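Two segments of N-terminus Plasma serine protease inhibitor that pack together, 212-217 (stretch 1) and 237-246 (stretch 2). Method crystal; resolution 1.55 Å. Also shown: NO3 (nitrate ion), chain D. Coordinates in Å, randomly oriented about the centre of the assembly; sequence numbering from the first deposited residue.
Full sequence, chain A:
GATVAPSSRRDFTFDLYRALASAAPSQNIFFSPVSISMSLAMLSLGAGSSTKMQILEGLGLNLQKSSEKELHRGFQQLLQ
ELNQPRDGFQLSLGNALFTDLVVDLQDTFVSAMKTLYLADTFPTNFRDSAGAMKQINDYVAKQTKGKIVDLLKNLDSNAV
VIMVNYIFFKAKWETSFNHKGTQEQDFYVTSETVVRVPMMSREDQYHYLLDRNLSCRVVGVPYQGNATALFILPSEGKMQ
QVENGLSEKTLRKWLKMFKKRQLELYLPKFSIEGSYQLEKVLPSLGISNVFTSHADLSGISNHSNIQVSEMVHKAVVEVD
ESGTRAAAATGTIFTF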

ATOM      1  N   ARG A 212     -16.455 -11.562  17.555  1.00 17.23           N
ATOM      2  CA  ARG A 212     -16.240 -12.748  18.374  1.00 18.84           C
ATOM      3  C   ARG A 212     -15.685 -13.927  17.586  1.00 18.77           C
ATOM      4  O   ARG A 212     -15.166 -14.879  18.169  1.00 20.01           O
ATOM      5  CB  ARG A 212     -17.547 -13.152  19.062  1.00 21.43           C
ATOM      6  CG  ARG A 212     -18.035 -12.148  20.094  1.00 25.07           C
ATOM      7  CD  ARG A 212     -19.398 -12.536  20.653  1.00 29.49           C
ATOM      8  NE  ARG A 212     -19.891 -11.564  21.628  1.00 34.06           N
ATOM      9  CZ  ARG A 212     -19.333 -11.338  22.815  1.00 35.46           C
ATOM     10  NH1 ARG A 212     -18.256 -12.015  23.188  1.00 37.55           N
ATOM     11  NH2 ARG A 212     -19.856 -10.431  23.631  1.00 36.50           N
ATOM     12  N   ASN A 213     -15.793 -13.866  16.263  1.00 19.37           N
ATOM     13  CA  ASN A 213     -15.289 -14.937  15.411  1.00 19.24           C
ATOM     14  C   ASN A 213     -13.765 -14.895  15.348  1.00 18.82           C
ATOM     15  O   ASN A 213     -13.094 -15.907  15.557  1.00 19.37           O
ATOM     16  CB  ASN A 213     -15.877 -14.811  14.004  1.00 22.83           C
ATOM     17  CG  ASN A 213     -15.289 -15.815  13.035  1.00 26.82           C
ATOM     18  OD1 ASN A 213     -15.289 -17.020  13.294  1.00 30.03           O
ATOM     19  ND2 ASN A 213     -14.786 -15.325  11.908  1.00 28.57           N
ATOM     20  N   LEU A 214     -13.215 -13.718  15.064  1.00 17.11           N
ATOM     21  CA  LEU A 214     -11.769 -13.568  14.986  1.00 15.75           C
ATOM     22  C   LEU A 214     -11.189 -13.150  16.330  1.00 14.39           C
ATOM     23  O   LEU A 214      -9.988 -13.279  16.564  1.00 14.75           O
ATOM     24  CB  LEU A 214     -11.399 -12.541  13.915  1.00 15.88           C
ATOM     25  CG  LEU A 214     -11.718 -12.980  12.484  1.00 18.45           C
ATOM     26  CD1 LEU A 214     -11.257 -11.911  11.505  1.00 19.70           C
ATOM     27  CD2 LEU A 214     -11.033 -14.314  12.195  1.00 19.99           C
ATOM     28  N   SER A 215     -12.060 -12.662  17.208  1.00 13.73           N
ATOM     29  CA  SER A 215     -11.687 -12.219  18.546  1.00 13.47           C
ATOM     30  C   SER A 215     -10.893 -10.920  18.514  1.00 12.86           C
ATOM     31  O   SER A 215      -9.702 -10.881  18.827  1.00 12.33           O
ATOM     32  CB  SER A 215     -10.889 -13.307  19.274  1.00 16.45           C
ATOM     33  OG  SER A 215     -10.952 -13.108  20.675  1.00 17.50           O
ATOM     34  N   CYS A 216     -11.581  -9.848  18.143  1.00 12.42           N
ATOM     35  CA  CYS A 216     -10.959  -8.534  18.071  1.00 10.47           C
ATOM     36  C   CYS A 216     -12.020  -7.452  18.134  1.00 11.41           C
ATOM     37  O   CYS A 216     -13.199  -7.702  17.872  1.00 12.63           O
ATOM     38  CB  CYS A 216     -10.160  -8.392  16.767  1.00 11.80           C
ATOM     39  SG  CYS A 216     -11.123  -8.552  15.233  1.00 10.98           S
ATOM     40  N   ARG A 217     -11.594  -6.253  18.512  1.00  9.08           N
ATOM     41  CA  ARG A 217     -12.481  -5.104  18.567  1.00  9.14           C
ATOM     42  C   ARG A 217     -12.098  -4.256  17.367  1.00  9.63           C
ATOM     43  O   ARG A 217     -10.916  -4.084  17.069  1.00  9.47           O
ATOM     44  CB  ARG A 217     -12.278  -4.307  19.855  1.00  8.76           C
ATOM     45  CG  ARG A 217     -12.809  -4.999  21.102  1.00 10.82           C
ATOM     46  CD  ARG A 217     -12.762  -4.046  22.282  1.00 15.35           C
ATOM     47  NE  ARG A 217     -13.364  -4.601  23.490  1.00 18.10           N
ATOM     48  CZ  ARG A 217     -12.733  -5.386  24.356  1.00 21.96           C
ATOM     49  NH1 ARG A 217     -13.374  -5.836  25.429  1.00 23.26           N
ATOM     50  NH2 ARG A 217     -11.464  -5.719  24.155  1.00 21.66           N
ATOM     51  N   GLY A 237      -3.331 -12.351  22.944  1.00 11.98           N
ATOM     52  CA  GLY A 237      -2.847 -13.551  22.274  1.00 12.66           C
ATOM     53  C   GLY A 237      -3.508 -13.953  20.969  1.00 13.31           C
ATOM     54  O   GLY A 237      -3.247 -15.042  20.455  1.00 15.05           O
ATOM     55  N   LYS A 238      -4.332 -13.080  20.398  1.00 11.47           N
ATOM     56  CA  LYS A 238      -5.031 -13.431  19.169  1.00 11.49           C
ATOM     57  C   LYS A 238      -4.633 -12.693  17.895  1.00  9.95           C
ATOM     58  O   LYS A 238      -5.354 -12.766  16.904  1.00 10.46           O
ATOM     59  CB  LYS A 238      -6.541 -13.288  19.379  1.00 12.39           C
ATOM     60  CG  LYS A 238      -7.121 -14.224  20.439  1.00 15.98           C
ATOM     61  CD  LYS A 238      -6.989 -15.681  20.026  1.00 18.04           C
ATOM     62  CE  LYS A 238      -7.667 -16.606  21.027  1.00 22.59           C
ATOM     63  NZ  LYS A 238      -7.651 -18.021  20.556  1.00 24.33           N
ATOM     64  N   MET A 239      -3.498 -12.002  17.899  1.00 10.23           N
ATOM     65  CA  MET A 239      -3.074 -11.292  16.691  1.00  8.92           C
ATOM     66  C   MET A 239      -2.883 -12.242  15.508  1.00 10.50           C
ATOM     67  O   MET A 239      -3.315 -11.943  14.401  1.00 11.28           O
ATOM     68  CB  MET A 239      -1.778 -10.511  16.935  1.00 10.73           C
ATOM     69  CG  MET A 239      -1.186  -9.867  15.671  1.00  8.99           C
ATOM     70  SD  MET A 239      -2.298  -8.692  14.828  1.00  9.33           S
ATOM     71  CE  MET A 239      -1.976  -7.184  15.770  1.00 10.51           C
ATOM     72  N   GLN A 240      -2.242 -13.386  15.736  1.00 10.83           N
ATOM     73  CA  GLN A 240      -2.016 -14.344  14.656  1.00 12.92           C
ATOM     74  C   GLN A 240      -3.349 -14.828  14.096  1.00 12.26           C
ATOM     75  O   GLN A 240      -3.524 -14.958  12.880  1.00 12.77           O
ATOM     76  CB  GLN A 240      -1.202 -15.538  15.167  1.00 14.95           C
ATOM     77  CG  GLN A 240      -0.792 -16.516  14.075  1.00 21.75           C
ATOM     78  CD  GLN A 240       0.102 -15.878  13.028  1.00 25.61           C
ATOM     79  OE1 GLN A 240       1.173 -15.357  13.344  1.00 28.44           O
ATOM     80  NE2 GLN A 240      -0.332 -15.916  11.773  1.00 27.64           N
ATOM     81  N   GLN A 241      -4.293 -15.087  14.995  1.00 13.04           N
ATOM     82  CA  GLN A 241      -5.617 -15.547  14.610  1.00 11.96           C
ATOM     83  C   GLN A 241      -6.316 -14.500  13.748  1.00 12.98           C
ATOM     84  O   GLN A 241      -6.959 -14.832  12.752  1.00 12.58           O
ATOM     85  CB  GLN A 241      -6.447 -15.836  15.863  1.00 13.31           C
ATOM     86  CG  GLN A 241      -7.874 -16.271  15.584  1.00 14.77           C
ATOM     87  CD  GLN A 241      -8.544 -16.845  16.812  1.00 17.13           C
ATOM     88  OE1 GLN A 241      -8.155 -17.906  17.307  1.00 19.21           O
ATOM     89  NE2 GLN A 241      -9.548 -16.144  17.322  1.00 16.29           N
ATOM     90  N   VAL A 242      -6.194 -13.235  14.134  1.00 11.01           N
ATOM     91  CA  VAL A 242      -6.812 -12.163  13.368  1.00 10.26           C
ATOM     92  C   VAL A 242      -6.138 -12.057  12.002  1.00  9.72           C
ATOM     93  O   VAL A 242      -6.810 -11.957  10.978  1.00 11.07           O
ATOM     94  CB  VAL A 242      -6.722 -10.814  14.123  1.00 10.51           C
ATOM     95  CG1 VAL A 242      -7.102  -9.655  13.205  1.00 11.67           C
ATOM     96  CG2 VAL A 242      -7.659 -10.843  15.328  1.00 10.21           C
ATOM     97  N   GLU A 243      -4.810 -12.098  11.984  1.00  9.97           N
ATOM     98  CA  GLU A 243      -4.074 -12.014  10.723  1.00 10.23           C
ATOM     99  C   GLU A 243      -4.476 -13.148   9.779  1.00 11.43           C
ATOM    100  O   GLU A 243      -4.648 -12.933   8.578  1.00 11.15           O
ATOM    101  CB  GLU A 243      -2.565 -12.052  10.985  1.00  9.36           C
ATOM    102  CG  GLU A 243      -2.047 -10.828  11.729  1.00 10.47           C
ATOM    103  CD  GLU A 243      -0.572 -10.925  12.059  1.00 12.43           C
ATOM    104  OE1 GLU A 243      -0.175 -11.933  12.677  1.00 12.82           O
ATOM    105  OE2 GLU A 243       0.187  -9.997  11.710  1.00 11.24           O
ATOM    106  N   ASN A 244      -4.635 -14.353  10.318  1.00 11.73           N
ATOM    107  CA  ASN A 244      -5.031 -15.491   9.492  1.00 14.38           C
ATOM    108  C   ASN A 244      -6.436 -15.320   8.916  1.00 15.07           C
ATOM    109  O   ASN A 244      -6.748 -15.855   7.848  1.00 16.11           O
ATOM    110  CB  ASN A 244      -4.979 -16.796  10.299  1.00 17.43           C
ATOM    111  CG  ASN A 244      -3.577 -17.147  10.767  1.00 19.99           C
ATOM    112  OD1 ASN A 244      -2.586 -16.800  10.123  1.00 23.47           O
ATOM    113  ND2 ASN A 244      -3.490 -17.860  11.885  1.00 23.33           N
ATOM    114  N   GLY A 245      -7.276 -14.565   9.619  1.00 13.67           N
ATOM    115  CA  GLY A 245      -8.641 -14.359   9.174  1.00 13.73           C
ATOM    116  C   GLY A 245      -8.884 -13.160   8.276  1.00 11.99           C
ATOM    117  O   GLY A 245      -9.986 -12.992   7.748  1.00 13.99           O
ATOM    118  N   LEU A 246      -7.871 -12.322   8.088  1.00  9.92           N
ATOM    119  CA  LEU A 246      -8.044 -11.151   7.239  1.00  9.39           C
ATOM    120  C   LEU A 246      -8.383 -11.556   5.813  1.00 11.38           C
ATOM    121  O   LEU A 246      -7.782 -12.476   5.258  1.00 11.73           O
ATOM    122  CB  LEU A 246      -6.774 -10.299   7.221  1.00  9.03           C
ATOM    123  CG  LEU A 246      -6.333  -9.697   8.553  1.00  8.97           C
ATOM    124  CD1 LEU A 246      -5.021  -8.961   8.360  1.00 10.92           C
ATOM    125  CD2 LEU A 246      -7.410  -8.757   9.086  1.00 11.88           C
TER
HETATM  126  N   NO3 D 507     -19.256 -11.322  15.451  1.00 55.89           N
HETATM  127  O1  NO3 D 507     -18.759 -12.295  14.910  1.00 55.47           O
HETATM  128  O2  NO3 D 507     -19.577 -10.353  14.787  1.00 56.12           O
HETATM  129  O3  NO3 D 507     -19.431 -11.318  16.658  1.00 55.50           O

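How does the contact begin along stretch 2? Gly237 lies beyond reach of the other stretch, its positive phi of 71° being one that glycine adopts easily. Lys238, at the N-cap position, points its CA-to-CB bond toward stretch 1, and Lys238 CG lies 4.0 Å from Ser215 OG. The end of the Lys238 side chain leads away, and its NZ hydrogen-bonds to Gln241 OE1 at 3.3 Å, within the same stretch. Met239 faces away and Gln240 is out of reach.

What fastens the helix to the loop? Gln241 does, through the one hydrogen bond between the stretches: Gln241 NE2 donates to Leu214 O at 3.0 Å, with an angle of 159° at the hydrogen. Chi1 and chi2 are both t, which extends the side chain far enough to reach this carbonyl from the first helical turn. The amide suits the place because it can give a proton to Leu214 with NE2 while accepting one from Lys238 with OE1. Gln241 NE2 also lies 3.7 Å from Ser215 CB.

Where is the apolar part of the contact? It centres on Val242, one residue further on and buried. Val242 CG2 lies 3.8 Å from Cys216 CB and 4.3 Å from Leu214 CB, so a single methyl touches both apolar side chains. Val242 CA is 5.4 Å from Leu214 CA, a close approach of the backbones, and the short valine side chain puts a methyl against stretch 1 in that space.

What does the absence of a side chain at Gly245 allow? Glu243 turns away and Asn244 makes no contact, but Gly245 brings its bare backbone close, with Gly245 CA 3.9 Å from Leu214 CD2. An ideal CB on Gly245 would sit 2.3 Å from Leu214 CD2, a clash. The absent side chain therefore leaves room for Leu214, which is buried and has 96 Å² covered by stretch 2.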